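Local structure of capsid protein (Bocavirus gorilla/GBoV1/2009, 7LNK) at residues Y323-Y328 and R383-W388. The protein forms the T=1 icosahedral capsid of gorilla bocavirus 1, a parvovirus, from 60 copies that probably enclose its single-stranded DNA genome. Sequence-based numbering, arbitrary orientation.
Sequences YKLQWY and REHPIW
Trp327 and Leu325 meet Glu384 and His385 in a small, buried van der Waals contact within the long GH loop of the parvovirus jelly-roll capsid protein. This loop runs between strands 207-223 and 415-420 of the core. Residues 323-328 end in a short strand, which pairs antiparallel with strand 339-341; Gln326 and Tyr328 also make backbone hydrogen bonds to a neighbouring subunit. Residues 383-388 belong to the connection between strands 375-376 and 388-390. The segments bury 158 Å² between them.

Trp327 supplies the largest share. Its CG sits between the backbone N and the carbonyl carbon (chi1 63°). The CB of Trp327 points toward residues 383-388, and the indole reaches them. The carbonyl O of Glu384 lies over one face of the indole, offset toward the rim, 4.0 Å from Trp327 CZ2. Glu384 CB makes a van der Waals contact with Trp327 NE1 at 4.2 Å. The Glu384 carboxylate forms a salt bridge within its own segment, OE2 to Arg383 NH1 at 3.5 Å.

The His385 ring meets the six-membered ring of Trp327 obliquely. The planes are 68° apart and the centroids 5.5 Å. Trp140 touches both rings, edge-to-face with His385. His385 ND1 is hydrogen-bonded to Thr382 OG1, which probably helps fix the rotation of the imidazole. Arg238 of a neighbouring subunit packs on Trp327 and Glu384, so the contact borders a subunit interface.

Leu325 and His385 approach from opposite directions, and methyl CD2 of Leu325 stops 3.8 Å from NE2 of His385.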
# COMPACT_ATOMS: atom_id res chain seq x y z
N TYR A 323 -108.87 17.21 48.20
CA TYR A 323 -107.91 17.42 47.13
C TYR A 323 -106.48 17.34 47.61
O TYR A 323 -105.56 17.38 46.79
CB TYR A 323 -108.17 18.76 46.47
CG TYR A 323 -109.57 18.89 45.93
CD1 TYR A 323 -110.19 17.81 45.32
CD2 TYR A 323 -110.27 20.07 46.03
CE1 TYR A 323 -111.47 17.92 44.84
CE2 TYR A 323 -111.55 20.19 45.55
CZ TYR A 323 -112.14 19.11 44.96
OH TYR A 323 -113.42 19.22 44.47
N LYS A 324 -106.27 17.24 48.91
CA LYS A 324 -104.94 17.25 49.48
C LYS A 324 -104.37 15.84 49.54
O LYS A 324 -105.09 14.87 49.80
CB LYS A 324 -104.97 17.85 50.88
CG LYS A 324 -105.33 19.32 50.91
CD LYS A 324 -105.25 19.85 52.32
CE LYS A 324 -105.45 21.35 52.36
NZ LYS A 324 -106.86 21.74 52.17
N LEU A 325 -103.08 15.74 49.27
CA LEU A 325 -102.36 14.48 49.43
C LEU A 325 -102.38 14.07 50.89
O LEU A 325 -102.15 14.90 51.78
CB LEU A 325 -100.92 14.65 48.95
CG LEU A 325 -100.02 13.44 48.79
CD1 LEU A 325 -100.83 12.24 48.40
CD2 LEU A 325 -98.99 13.73 47.73
N GLN A 326 -102.69 12.81 51.16
CA GLN A 326 -102.79 12.35 52.53
C GLN A 326 -102.42 10.88 52.60
O GLN A 326 -102.74 10.12 51.69
CB GLN A 326 -104.21 12.59 53.05
CG GLN A 326 -104.40 12.38 54.51
CD GLN A 326 -105.77 12.80 54.95
OE1 GLN A 326 -106.55 13.30 54.15
NE2 GLN A 326 -106.06 12.63 56.22
N TRP A 327 -101.74 10.49 53.67
CA TRP A 327 -101.31 9.11 53.83
C TRP A 327 -101.22 8.78 55.31
O TRP A 327 -101.06 9.67 56.15
CB TRP A 327 -99.96 8.86 53.16
CG TRP A 327 -98.81 9.64 53.71
CD1 TRP A 327 -97.95 9.24 54.68
CD2 TRP A 327 -98.40 10.95 53.33
NE1 TRP A 327 -97.03 10.22 54.93
CE2 TRP A 327 -97.28 11.28 54.11
CE3 TRP A 327 -98.87 11.88 52.40
CZ2 TRP A 327 -96.63 12.50 53.99
CZ3 TRP A 327 -98.22 13.08 52.29
CH2 TRP A 327 -97.11 13.38 53.08
N TYR A 328 -101.34 7.50 55.63
CA TYR A 328 -101.08 7.02 56.98
C TYR A 328 -99.61 6.68 57.14
O TYR A 328 -98.97 6.17 56.22
CB TYR A 328 -101.90 5.80 57.37
CG TYR A 328 -103.38 6.04 57.48
CD1 TYR A 328 -103.90 6.70 58.57
CD2 TYR A 328 -104.25 5.50 56.56
CE1 TYR A 328 -105.24 6.90 58.70
CE2 TYR A 328 -105.60 5.68 56.69
CZ TYR A 328 -106.09 6.38 57.76
OH TYR A 328 -107.43 6.58 57.90
N ARG A 383 -89.88 13.36 52.94
CA ARG A 383 -89.08 12.17 53.16
C ARG A 383 -89.92 10.91 53.00
O ARG A 383 -89.39 9.86 52.63
CB ARG A 383 -88.44 12.23 54.54
CG ARG A 383 -87.61 11.03 54.88
CD ARG A 383 -86.95 11.18 56.22
NE ARG A 383 -86.24 9.98 56.60
CZ ARG A 383 -86.79 8.99 57.28
NH1 ARG A 383 -88.05 9.08 57.67
NH2 ARG A 383 -86.09 7.91 57.59
N GLU A 384 -91.22 10.99 53.24
CA GLU A 384 -92.08 9.90 52.78
C GLU A 384 -92.82 10.35 51.53
O GLU A 384 -93.84 11.04 51.56
CB GLU A 384 -93.06 9.52 53.88
CG GLU A 384 -92.41 9.02 55.15
CD GLU A 384 -92.01 10.16 56.05
OE1 GLU A 384 -92.24 11.32 55.66
OE2 GLU A 384 -91.43 9.91 57.13
N HIS A 385 -92.28 9.91 50.41
CA HIS A 385 -92.86 9.89 49.09
C HIS A 385 -92.25 8.75 48.31
O HIS A 385 -91.11 8.36 48.57
CB HIS A 385 -92.66 11.21 48.32
CG HIS A 385 -93.68 12.25 48.66
ND1 HIS A 385 -93.66 12.98 49.83
CD2 HIS A 385 -94.73 12.72 47.95
CE1 HIS A 385 -94.67 13.82 49.84
NE2 HIS A 385 -95.34 13.69 48.70
N PRO A 386 -92.98 8.21 47.35
CA PRO A 386 -92.33 7.40 46.32
C PRO A 386 -91.28 8.23 45.60
O PRO A 386 -91.49 9.41 45.33
CB PRO A 386 -93.49 7.03 45.39
CG PRO A 386 -94.67 7.10 46.26
CD PRO A 386 -94.44 8.21 47.22
N ILE A 387 -90.14 7.62 45.32
CA ILE A 387 -89.13 8.33 44.55
C ILE A 387 -89.51 8.36 43.08
O ILE A 387 -89.47 9.40 42.43
CB ILE A 387 -87.75 7.67 44.75
CG1 ILE A 387 -87.36 7.70 46.22
CG2 ILE A 387 -86.71 8.41 43.95
CD1 ILE A 387 -86.16 6.86 46.51
N TRP A 388 -89.93 7.21 42.55
CA TRP A 388 -90.22 7.07 41.14
C TRP A 388 -91.55 6.35 40.95
O TRP A 388 -92.11 5.78 41.88
CB TRP A 388 -89.13 6.29 40.40
CG TRP A 388 -88.90 4.93 40.95
CD1 TRP A 388 -89.57 3.80 40.63
CD2 TRP A 388 -87.87 4.53 41.85
NE1 TRP A 388 -89.07 2.73 41.31
CE2 TRP A 388 -88.01 3.15 42.07
CE3 TRP A 388 -86.85 5.21 42.51
CZ2 TRP A 388 -87.18 2.44 42.92
CZ3 TRP A 388 -86.03 4.50 43.36
CH2 TRP A 388 -86.19 3.14 43.55